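Local coordinates for protein thiazoline oxidase/subtilisin-like protease (Prochloron didemni, PDB 4H6X) that probably cleaves and macrocyclises precursor peptides during patellamide maturation, as a subtilisin-like member of a family of transamidating proteases, at residues A21-Q26 and S284-S289; S78-G83 and L106-C111; A92-A95 and T100-R103; I135-D140 and A157-L162. One frame throughout, in Å; residues are numbered along the deposited sequence.

Contacts 2 and 3 adjoin, their centres about 11 Å apart, and both use helix 101-118. That helix carries H109, which is hydrogen-bonded to D39 and S274 in a geometry consistent with the subtilase catalytic triad. Contact 4 lies about 22 Å from contact 2, centre to centre, yet D140 at its edge ties it to both neighbours: D140 OD2 accepts from N107 ND2 at 3.2 Å and forms a salt bridge with R103 NH2 at 3.1 Å. Contact 1 is on the far side of the chain's centre from contacts 2 and 3, with centres about 29 and 39 Å away, and touches none of the others. Its segments bracket the other three contacts in sequence.

Contact 1 (A21-Q26 and S284-S289); sequences ADLHNQ and SALLMS
L23 and H24 of the N-terminal helix 20-26 pack against L286 and L287 of the long helix 273-293 in a buried, apolar helix-helix contact. The two segment axes run at 43° to each other, and their closest approach of 10.5 Å is bridged by side chains alone. L23 is the main projection from its helix. With CG anti to the backbone N (chi1 177°), it extends toward the other helix, and its CD2 methyl settles 3.9 Å from L286 CB. The same methyl also meets L287, with L23 CD2 and L287 CD2 4.0 Å apart, so one branch of L23 touches two successive leucines. L286 answers with its CD1 branch, which lies 3.9 Å from L23 CG and continues to the imidazole of H24, approaching that ring obliquely; the two side chains run at about a right angle. F126 meets the H24 ring as well. Beyond the pair, M336 of helix 332-340 touches both L23 and L287, making a three-helix apolar cluster. Within helix 273-293, S289 turns its hydroxyl back on its own helix, S289 OG donating to A285 O at 2.7 Å from above the carbonyl plane, while S289 N reaches that oxygen from the other face. The arrangement joins the N-terminal helix to the long helix that carries S274 near its start, consistent with the helix that bears the nucleophilic serine in the subtilase fold.

Contact 2 (S78-G83 and L106-C111); sequences SIRDQG and LNDHAC
The R80 guanidinium presents its edge to D108, with the carboxylate reached end-on by NH1 and NH2, one nitrogen to each oxygen; the two flat groups are turned 43° from coplanar. This salt bridge links helix 70-82 to helix 101-118, the helix of the subtilase fold that bears H109, the next residue after D108. R80 NH1 donates to D108 OD1 over 3.2 Å, on the syn side of that oxygen. R80 NH2 lies 2.5 Å from D108 OD2, a value short enough for its exact length to be doubtful; the bond is fairly straight at 164° but comes from above the carboxylate plane. Each side chain has CG anti to its own backbone nitrogen, R80 bending at chi3, and they approach from opposite directions across the 11.4 Å between R80 CA and D108 CA. Q261 touches both partners, while V268 and L270 lie against R80. A methionine in place of R80 would probably leave the buried D108 carboxylate without its charged mate and remove this tie between the two helices. Just past R80 the helix stops, and G83, the first residue beyond it, closes a Schellman motif with positive phi (79°), G83 N donating to R80 O at 2.9 Å.

Contact 3 (A92-A95 and T100-R103); sequences ALEA and TKDR
L93 and K101 are the closest backbone positions, their CA atoms 6.6 Å apart, where the later part of helix 87-96 faces the first turn of helix 101-118. The two consecutive helices of this subtilase-family chain are joined by a short connection, and K101 reaches back across it. Its CG sits between the backbone N and the carbonyl carbon (chi1 66°), and beyond CG the chain is fully extended, carrying the ammonium group from the start of one helix to the side of the other. On the way the aliphatic part passes over the base of L93, with K101 CD 4.0 Å from L93 CB; L93 itself is buried against F76 and I79 of helix 70-82. At the far end of the lysine side chain lies E94. Its side chain leaves the backbone pointing away from K101, but a bend at chi2 (64°) brings the carboxylate round to the lysine. With K101 cut back to alanine, the E94 carboxylate would probably lose this charged partner and one flank of L93 would be uncovered. The salt bridge forms beside the exposed E94: K101 NZ donates to E94 OE1 at 3.2 Å, meeting that oxygen nearly along its C-O axis.

Contact 4 (I135-D140 and A157-L162); sequences INMPQD and ARAIDL
M137, A159 and L162 carry this contact, in which M137, on strand 133-138 of the parallel sheet, meets the buried side of helix 154-165. M137 does most of the spanning. Its CG stands anti to the backbone N (chi1 -172°) and the chain stays extended through chi2, which drives the thioether straight out toward the helix; a turn at chi3 (-60°) then lays the terminal methyl along the helix surface. A159, small enough to let the strand side chain in close, receives the sulfur: M137 SD lies 3.7 Å from A159 CB. The methyl goes further, with M137 CE 3.4 Å from A159 O and 3.8 Å from L162 CG. L162, one helical turn on, meets that methyl with its CB and CD2 as well as its CG, and the two side chains meet at a slant. Q139 adds a smaller touch, its NE2 4.0 Å from A159 CB. The amide is steadied from both ends: Q139 NE2 donates to M137 O at 2.9 Å from well above the carbonyl plane, and Q139 OE1 accepts from N155 earlier in the same helix. Strand, helix and the following strand 170-173 form a beta-alpha-beta crossover that passes strand 34-39, whose V36 also touches M137. Strand and helix are thus held here by dispersion rather than by polar bonds between them, with a flexible thioether filling the interface and the one polar side chain in it, Q139, bonded at both its nitrogen and its oxygen.

Contact 1 (A21-Q26 and S284-S289)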
loop_
_atom_site.group_PDB
_atom_site.type_symbol
_atom_site.label_atom_id
_atom_site.label_comp_id
_atom_site.label_asym_id
_atom_site.label_seq_id
_atom_site.Cartn_x
_atom_site.Cartn_y
_atom_site.Cartn_z
ATOM N N ALA A 21 -15.883 -5.536 -5.506
ATOM C CA ALA A 21 -16.686 -4.937 -6.568
ATOM C C ALA A 21 -17.846 -4.120 -5.977
ATOM O O ALA A 21 -18.058 -2.967 -6.375
ATOM C CB ALA A 21 -17.190 -6.003 -7.538
ATOM N N ASP A 22 -18.559 -4.711 -5.012
ATOM C CA ASP A 22 -19.672 -4.038 -4.312
ATOM C C ASP A 22 -19.237 -2.771 -3.566
ATOM O O ASP A 22 -19.945 -1.764 -3.570
ATOM C CB ASP A 22 -20.389 -4.993 -3.337
ATOM C CG ASP A 22 -21.140 -6.131 -4.048
ATOM O OD1 ASP A 22 -21.698 -5.905 -5.145
ATOM O OD2 ASP A 22 -21.177 -7.260 -3.497
ATOM N N LEU A 23 -18.083 -2.823 -2.906
ATOM C CA LEU A 23 -17.569 -1.625 -2.244
ATOM C C LEU A 23 -17.200 -0.592 -3.306
ATOM O O LEU A 23 -17.548 0.591 -3.164
ATOM C CB LEU A 23 -16.399 -1.952 -1.305
ATOM C CG LEU A 23 -15.640 -0.834 -0.555
ATOM C CD1 LEU A 23 -16.537 0.108 0.249
ATOM C CD2 LEU A 23 -14.595 -1.473 0.345
ATOM N N HIS A 24 -16.543 -1.035 -4.387
ATOM C CA HIS A 24 -16.235 -0.115 -5.510
ATOM C C HIS A 24 -17.501 0.526 -6.084
ATOM O O HIS A 24 -17.496 1.703 -6.467
ATOM C CB HIS A 24 -15.441 -0.794 -6.630
ATOM C CG HIS A 24 -13.957 -0.823 -6.403
ATOM N ND1 HIS A 24 -13.300 0.097 -5.615
ATOM C CD2 HIS A 24 -13.001 -1.647 -6.891
ATOM C CE1 HIS A 24 -12.006 -0.176 -5.609
ATOM N NE2 HIS A 24 -11.798 -1.229 -6.375
ATOM N N ASN A 25 -18.591 -0.242 -6.112
ATOM C CA ASN A 25 -19.875 0.282 -6.589
ATOM C C ASN A 25 -20.385 1.441 -5.759
ATOM O O ASN A 25 -21.147 2.266 -6.256
ATOM C CB ASN A 25 -20.932 -0.823 -6.653
ATOM C CG ASN A 25 -20.653 -1.820 -7.755
ATOM O OD1 ASN A 25 -19.795 -1.588 -8.611
ATOM N ND2 ASN A 25 -21.368 -2.936 -7.741
ATOM N N GLN A 26 -19.956 1.497 -4.499
ATOM C CA GLN A 26 -20.374 2.552 -3.569
ATOM C C GLN A 26 -19.379 3.723 -3.495
ATOM O O GLN A 26 -19.789 4.887 -3.396
ATOM C CB GLN A 26 -20.605 1.959 -2.180
ATOM C CG GLN A 26 -21.599 0.809 -2.177
ATOM C CD GLN A 26 -22.120 0.480 -0.795
ATOM O OE1 GLN A 26 -22.559 1.359 -0.062
ATOM N NE2 GLN A 26 -22.083 -0.796 -0.438
ATOM N N SER A 284 -8.987 -0.085 3.469
ATOM C CA SER A 284 -9.168 0.760 4.645
ATOM C C SER A 284 -9.557 2.176 4.265
ATOM O O SER A 284 -10.439 2.765 4.889
ATOM C CB SER A 284 -7.900 0.760 5.510
ATOM O OG SER A 284 -7.626 -0.545 5.994
ATOM N N ALA A 285 -8.915 2.726 3.240
ATOM C CA ALA A 285 -9.260 4.074 2.765
ATOM C C ALA A 285 -10.672 4.149 2.151
ATOM O O ALA A 285 -11.397 5.134 2.341
ATOM C CB ALA A 285 -8.231 4.560 1.759
ATOM N N LEU A 286 -11.048 3.125 1.394
ATOM C CA LEU A 286 -12.421 3.041 0.893
ATOM C C LEU A 286 -13.448 3.028 2.049
ATOM O O LEU A 286 -14.481 3.709 1.987
ATOM C CB LEU A 286 -12.593 1.807 -0.001
ATOM C CG LEU A 286 -11.905 1.748 -1.381
ATOM C CD1 LEU A 286 -12.347 0.495 -2.125
ATOM C CD2 LEU A 286 -12.166 2.974 -2.245
ATOM N N LEU A 287 -13.160 2.272 3.103
ATOM C CA LEU A 287 -14.094 2.167 4.239
ATOM C C LEU A 287 -14.197 3.490 4.977
ATOM O O LEU A 287 -15.290 3.902 5.371
ATOM C CB LEU A 287 -13.715 1.026 5.186
ATOM C CG LEU A 287 -13.797 -0.393 4.609
ATOM C CD1 LEU A 287 -13.140 -1.404 5.548
ATOM C CD2 LEU A 287 -15.234 -0.804 4.273
ATOM N N MET A 288 -13.057 4.169 5.136
ATOM C CA MET A 288 -13.036 5.526 5.661
ATOM C C MET A 288 -13.768 6.507 4.735
ATOM O O MET A 288 -14.460 7.409 5.212
ATOM C CB MET A 288 -11.595 6.022 5.890
ATOM C CG MET A 288 -10.806 5.287 6.954
ATOM S SD MET A 288 -9.176 6.058 7.139
ATOM C CE MET A 288 -8.545 5.074 8.498
ATOM N N SER A 289 -13.610 6.346 3.424
ATOM C CA SER A 289 -14.331 7.197 2.469
ATOM C C SER A 289 -15.853 7.110 2.655
ATOM O O SER A 289 -16.572 8.109 2.541
ATOM C CB SER A 289 -13.944 6.832 1.037
ATOM O OG SER A 289 -12.563 7.067 0.850
#

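Contact 2 (S78-G83 and L106-C111)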
loop_
_atom_site.group_PDB
_atom_site.type_symbol
_atom_site.label_atom_id
_atom_site.label_comp_id
_atom_site.label_asym_id
_atom_site.label_seq_id
_atom_site.Cartn_x
_atom_site.Cartn_y
_atom_site.Cartn_z
ATOM N N SER A 78 15.136 -5.289 -16.964
ATOM C CA SER A 78 15.576 -6.392 -17.831
ATOM C C SER A 78 15.962 -7.623 -17.023
ATOM O O SER A 78 15.554 -8.740 -17.352
ATOM C CB SER A 78 16.750 -5.972 -18.741
ATOM O OG SER A 78 17.414 -7.129 -19.231
ATOM N N ILE A 79 16.733 -7.414 -15.962
ATOM C CA ILE A 79 17.104 -8.492 -15.039
ATOM C C ILE A 79 15.876 -9.165 -14.394
ATOM O O ILE A 79 15.828 -10.391 -14.283
ATOM C CB ILE A 79 18.107 -7.991 -13.972
ATOM C CG1 ILE A 79 19.457 -7.681 -14.641
ATOM C CG2 ILE A 79 18.309 -9.014 -12.862
ATOM C CD1 ILE A 79 20.374 -6.777 -13.836
ATOM N N ARG A 80 14.882 -8.369 -13.994
ATOM C CA ARG A 80 13.638 -8.929 -13.453
ATOM C C ARG A 80 12.896 -9.734 -14.530
ATOM O O ARG A 80 12.487 -10.864 -14.289
ATOM C CB ARG A 80 12.733 -7.822 -12.920
ATOM C CG ARG A 80 11.329 -8.283 -12.558
ATOM C CD ARG A 80 10.412 -7.079 -12.483
ATOM N NE ARG A 80 10.476 -6.496 -11.167
ATOM C CZ ARG A 80 10.243 -5.222 -10.857
ATOM N NH1 ARG A 80 9.952 -4.299 -11.771
ATOM N NH2 ARG A 80 10.337 -4.885 -9.588
ATOM N N ASP A 81 12.728 -9.133 -15.705
ATOM C CA ASP A 81 12.063 -9.783 -16.847
ATOM C C ASP A 81 12.706 -11.117 -17.258
ATOM O O ASP A 81 12.018 -12.010 -17.743
ATOM C CB ASP A 81 11.968 -8.824 -18.032
ATOM C CG ASP A 81 11.006 -7.664 -17.774
ATOM O OD1 ASP A 81 10.257 -7.700 -16.766
ATOM O OD2 ASP A 81 10.987 -6.715 -18.591
ATOM N N GLN A 82 14.015 -11.239 -17.040
ATOM C CA GLN A 82 14.767 -12.455 -17.323
ATOM C C GLN A 82 14.488 -13.552 -16.317
ATOM O O GLN A 82 14.718 -14.728 -16.597
ATOM C CB GLN A 82 16.264 -12.171 -17.314
ATOM C CG GLN A 82 16.760 -11.372 -18.514
ATOM C CD GLN A 82 18.226 -11.050 -18.383
ATOM O OE1 GLN A 82 19.037 -11.931 -18.090
ATOM N NE2 GLN A 82 18.572 -9.784 -18.548
ATOM N N GLY A 83 14.029 -13.164 -15.131
ATOM C CA GLY A 83 13.666 -14.129 -14.101
ATOM C C GLY A 83 14.863 -14.688 -13.369
ATOM O O GLY A 83 14.788 -15.777 -12.805
ATOM N N LEU A 106 13.841 0.265 -3.884
ATOM C CA LEU A 106 12.914 1.110 -3.104
ATOM C C LEU A 106 12.012 1.967 -3.979
ATOM O O LEU A 106 10.807 2.089 -3.711
ATOM C CB LEU A 106 13.685 2.009 -2.127
ATOM C CG LEU A 106 12.915 2.382 -0.855
ATOM C CD1 LEU A 106 12.753 1.164 0.043
ATOM C CD2 LEU A 106 13.608 3.514 -0.104
ATOM N N ASN A 107 12.580 2.577 -5.020
ATOM C CA ASN A 107 11.782 3.453 -5.881
ATOM C C ASN A 107 10.827 2.652 -6.744
ATOM O O ASN A 107 9.685 3.070 -6.984
ATOM C CB ASN A 107 12.672 4.333 -6.753
ATOM C CG ASN A 107 13.528 5.275 -5.937
ATOM O OD1 ASN A 107 13.227 5.558 -4.773
ATOM N ND2 ASN A 107 14.607 5.774 -6.543
ATOM N N ASP A 108 11.300 1.490 -7.193
ATOM C CA ASP A 108 10.472 0.579 -7.970
ATOM C C ASP A 108 9.268 0.137 -7.116
ATOM O O ASP A 108 8.129 0.122 -7.582
ATOM C CB ASP A 108 11.300 -0.639 -8.395
ATOM C CG ASP A 108 10.485 -1.673 -9.130
ATOM O OD1 ASP A 108 10.309 -1.508 -10.349
ATOM O OD2 ASP A 108 10.031 -2.647 -8.492
ATOM N N HIS A 109 9.553 -0.207 -5.863
ATOM C CA HIS A 109 8.539 -0.649 -4.903
ATOM C C HIS A 109 7.490 0.453 -4.666
ATOM O O HIS A 109 6.281 0.199 -4.659
ATOM C CB HIS A 109 9.252 -1.048 -3.610
ATOM C CG HIS A 109 8.367 -1.697 -2.604
ATOM N ND1 HIS A 109 7.643 -0.978 -1.676
ATOM C CD2 HIS A 109 8.106 -3.002 -2.359
ATOM C CE1 HIS A 109 6.958 -1.813 -0.916
ATOM N NE2 HIS A 109 7.219 -3.046 -1.315
ATOM N N ALA A 110 7.965 1.688 -4.514
ATOM C CA ALA A 110 7.112 2.854 -4.387
ATOM C C ALA A 110 6.170 3.022 -5.578
ATOM O O ALA A 110 5.006 3.347 -5.387
ATOM C CB ALA A 110 7.953 4.114 -4.207
ATOM N N CYS A 111 6.669 2.813 -6.801
ATOM C CA CYS A 111 5.793 2.949 -7.983
ATOM C C CYS A 111 4.675 1.935 -7.931
ATOM O O CYS A 111 3.530 2.254 -8.232
ATOM C CB CYS A 111 6.540 2.743 -9.301
ATOM S SG CYS A 111 7.691 4.055 -9.742
#

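Contact 3 (A92-A95 and T100-R103)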
loop_
_atom_site.group_PDB
_atom_site.type_symbol
_atom_site.label_atom_id
_atom_site.label_comp_id
_atom_site.label_asym_id
_atom_site.label_seq_id
_atom_site.Cartn_x
_atom_site.Cartn_y
_atom_site.Cartn_z
ATOM N N ALA A 92 24.311 -10.125 -11.485
ATOM C CA ALA A 92 23.885 -9.318 -12.624
ATOM C C ALA A 92 23.629 -7.859 -12.238
ATOM O O ALA A 92 23.983 -6.958 -12.989
ATOM C CB ALA A 92 22.646 -9.919 -13.266
ATOM N N LEU A 93 23.004 -7.633 -11.076
ATOM C CA LEU A 93 22.753 -6.274 -10.566
ATOM C C LEU A 93 24.052 -5.555 -10.282
ATOM O O LEU A 93 24.215 -4.372 -10.622
ATOM C CB LEU A 93 21.913 -6.314 -9.278
ATOM C CG LEU A 93 20.458 -6.749 -9.427
ATOM C CD1 LEU A 93 19.909 -7.205 -8.083
ATOM C CD2 LEU A 93 19.626 -5.629 -10.032
ATOM N N GLU A 94 24.970 -6.285 -9.650
ATOM C CA GLU A 94 26.296 -5.773 -9.308
ATOM C C GLU A 94 27.125 -5.464 -10.555
ATOM O O GLU A 94 27.915 -4.526 -10.562
ATOM C CB GLU A 94 27.030 -6.771 -8.404
ATOM C CG GLU A 94 28.310 -6.243 -7.757
ATOM C CD GLU A 94 28.080 -5.096 -6.779
ATOM O OE1 GLU A 94 26.933 -4.877 -6.333
ATOM O OE2 GLU A 94 29.063 -4.405 -6.452
ATOM N N ALA A 95 26.930 -6.253 -11.607
ATOM C CA ALA A 95 27.650 -6.064 -12.864
ATOM C C ALA A 95 27.265 -4.763 -13.591
ATOM O O ALA A 95 28.087 -4.171 -14.286
ATOM C CB ALA A 95 27.442 -7.273 -13.775
ATOM N N THR A 100 23.348 1.913 -7.761
ATOM C CA THR A 100 21.970 2.408 -7.737
ATOM C C THR A 100 20.909 1.329 -7.482
ATOM O O THR A 100 19.732 1.647 -7.307
ATOM C CB THR A 100 21.632 3.135 -9.045
ATOM O OG1 THR A 100 21.956 2.270 -10.133
ATOM C CG2 THR A 100 22.429 4.478 -9.160
ATOM N N LYS A 101 21.322 0.070 -7.465
ATOM C CA LYS A 101 20.394 -1.054 -7.297
ATOM C C LYS A 101 19.519 -0.970 -6.036
ATOM O O LYS A 101 18.344 -1.329 -6.082
ATOM C CB LYS A 101 21.142 -2.387 -7.309
ATOM C CG LYS A 101 22.076 -2.606 -6.123
ATOM C CD LYS A 101 22.740 -3.976 -6.194
ATOM C CE LYS A 101 23.670 -4.212 -5.019
ATOM N NZ LYS A 101 24.166 -5.622 -4.966
ATOM N N ASP A 102 20.103 -0.525 -4.919
ATOM C CA ASP A 102 19.394 -0.485 -3.637
ATOM C C ASP A 102 18.286 0.562 -3.683
ATOM O O ASP A 102 17.142 0.274 -3.318
ATOM C CB ASP A 102 20.348 -0.177 -2.478
ATOM C CG ASP A 102 21.358 -1.276 -2.239
ATOM O OD1 ASP A 102 20.971 -2.463 -2.223
ATOM O OD2 ASP A 102 22.552 -0.944 -2.047
ATOM N N ARG A 103 18.623 1.757 -4.166
ATOM C CA ARG A 103 17.635 2.829 -4.341
ATOM C C ARG A 103 16.584 2.443 -5.366
ATOM O O ARG A 103 15.418 2.806 -5.223
ATOM C CB ARG A 103 18.288 4.141 -4.784
ATOM C CG ARG A 103 19.216 4.774 -3.755
ATOM C CD ARG A 103 19.903 6.002 -4.354
ATOM N NE ARG A 103 18.928 6.990 -4.795
ATOM C CZ ARG A 103 19.123 7.883 -5.764
ATOM N NH1 ARG A 103 20.268 7.921 -6.426
ATOM N NH2 ARG A 103 18.159 8.743 -6.070
#

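Contact 4 (I135-D140 and A157-L162)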
loop_
_atom_site.group_PDB
_atom_site.type_symbol
_atom_site.label_atom_id
_atom_site.label_comp_id
_atom_site.label_asym_id
_atom_site.label_seq_id
_atom_site.Cartn_x
_atom_site.Cartn_y
_atom_site.Cartn_z
ATOM N N ILE A 135 -0.172 11.268 -0.489
ATOM C CA ILE A 135 1.128 11.939 -0.353
ATOM C C ILE A 135 2.221 10.881 -0.269
ATOM O O ILE A 135 2.226 10.046 0.645
ATOM C CB ILE A 135 1.197 12.838 0.903
ATOM C CG1 ILE A 135 0.162 13.973 0.802
ATOM C CG2 ILE A 135 2.624 13.391 1.114
ATOM C CD1 ILE A 135 -0.048 14.760 2.097
ATOM N N ASN A 136 3.120 10.889 -1.249
ATOM C CA ASN A 136 4.332 10.092 -1.161
ATOM C C ASN A 136 5.400 10.843 -0.370
ATOM O O ASN A 136 5.667 12.018 -0.635
ATOM C CB ASN A 136 4.846 9.740 -2.560
ATOM C CG ASN A 136 4.077 8.589 -3.197
ATOM O OD1 ASN A 136 4.302 7.417 -2.872
ATOM N ND2 ASN A 136 3.194 8.912 -4.122
ATOM N N MET A 137 6.006 10.172 0.602
ATOM C CA MET A 137 7.136 10.744 1.338
ATOM C C MET A 137 8.379 9.888 1.058
ATOM O O MET A 137 8.678 8.945 1.812
ATOM C CB MET A 137 6.831 10.799 2.838
ATOM C CG MET A 137 7.875 11.556 3.655
ATOM S SD MET A 137 7.650 11.400 5.447
ATOM C CE MET A 137 6.023 12.110 5.623
ATOM N N PRO A 138 9.095 10.184 -0.048
ATOM C CA PRO A 138 10.166 9.270 -0.480
ATOM C C PRO A 138 11.334 9.223 0.494
ATOM O O PRO A 138 11.711 10.254 1.046
ATOM C CB PRO A 138 10.635 9.880 -1.810
ATOM C CG PRO A 138 9.460 10.666 -2.290
ATOM C CD PRO A 138 8.880 11.261 -1.026
ATOM N N GLN A 139 11.912 8.033 0.656
ATOM C CA GLN A 139 12.980 7.776 1.610
ATOM C C GLN A 139 14.303 7.349 0.940
ATOM O O GLN A 139 15.272 7.004 1.629
ATOM C CB GLN A 139 12.547 6.665 2.584
ATOM C CG GLN A 139 11.241 6.925 3.335
ATOM C CD GLN A 139 11.315 8.163 4.212
ATOM O OE1 GLN A 139 12.324 8.407 4.877
ATOM N NE2 GLN A 139 10.262 8.965 4.196
ATOM N N ASP A 140 14.357 7.343 -0.389
ATOM C CA ASP A 140 15.490 6.659 -1.056
ATOM C C ASP A 140 16.827 7.388 -0.881
ATOM O O ASP A 140 17.914 6.773 -1.005
ATOM C CB ASP A 140 15.192 6.362 -2.529
ATOM C CG ASP A 140 15.039 7.613 -3.360
ATOM O OD1 ASP A 140 14.164 8.452 -3.013
ATOM O OD2 ASP A 140 15.791 7.738 -4.368
ATOM N N ALA A 157 10.601 7.142 12.608
ATOM C CA ALA A 157 9.884 7.934 13.615
ATOM C C ALA A 157 9.682 9.378 13.141
ATOM O O ALA A 157 8.590 9.926 13.221
ATOM C CB ALA A 157 10.633 7.913 14.943
ATOM N N ARG A 158 10.757 9.988 12.658
ATOM C CA ARG A 158 10.683 11.348 12.117
ATOM C C ARG A 158 9.697 11.436 10.934
ATOM O O ARG A 158 8.928 12.392 10.824
ATOM C CB ARG A 158 12.082 11.813 11.713
ATOM C CG ARG A 158 13.050 11.901 12.891
ATOM C CD ARG A 158 14.423 12.405 12.444
ATOM N NE ARG A 158 14.439 13.852 12.177
ATOM C CZ ARG A 158 15.536 14.546 11.846
ATOM N NH1 ARG A 158 16.719 13.930 11.711
ATOM N NH2 ARG A 158 15.453 15.857 11.653
ATOM N N ALA A 159 9.745 10.446 10.047
ATOM C CA ALA A 159 8.802 10.378 8.922
ATOM C C ALA A 159 7.330 10.311 9.372
ATOM O O ALA A 159 6.459 10.957 8.785
ATOM C CB ALA A 159 9.145 9.205 8.022
ATOM N N ILE A 160 7.063 9.499 10.392
ATOM C CA ILE A 160 5.703 9.332 10.926
ATOM C C ILE A 160 5.206 10.654 11.539
ATOM O O ILE A 160 4.084 11.071 11.243
ATOM C CB ILE A 160 5.624 8.128 11.895
ATOM C CG1 ILE A 160 5.697 6.821 11.093
ATOM C CG2 ILE A 160 4.338 8.142 12.738
ATOM C CD1 ILE A 160 6.035 5.596 11.936
ATOM N N ASP A 161 6.051 11.329 12.343
ATOM C CA ASP A 161 5.668 12.628 12.927
ATOM C C ASP A 161 5.329 13.592 11.821
ATOM O O ASP A 161 4.370 14.340 11.944
ATOM C CB ASP A 161 6.772 13.255 13.808
ATOM C CG ASP A 161 6.946 12.542 15.127
ATOM O OD1 ASP A 161 5.943 12.004 15.645
ATOM O OD2 ASP A 161 8.088 12.501 15.632
ATOM N N LEU A 162 6.139 13.608 10.749
ATOM C CA LEU A 162 5.828 14.465 9.608
ATOM C C LEU A 162 4.504 14.065 8.924
ATOM O O LEU A 162 3.682 14.916 8.607
ATOM C CB LEU A 162 6.978 14.479 8.579
ATOM C CG LEU A 162 6.786 15.415 7.367
ATOM C CD1 LEU A 162 6.477 16.856 7.792
ATOM C CD2 LEU A 162 8.027 15.359 6.480
#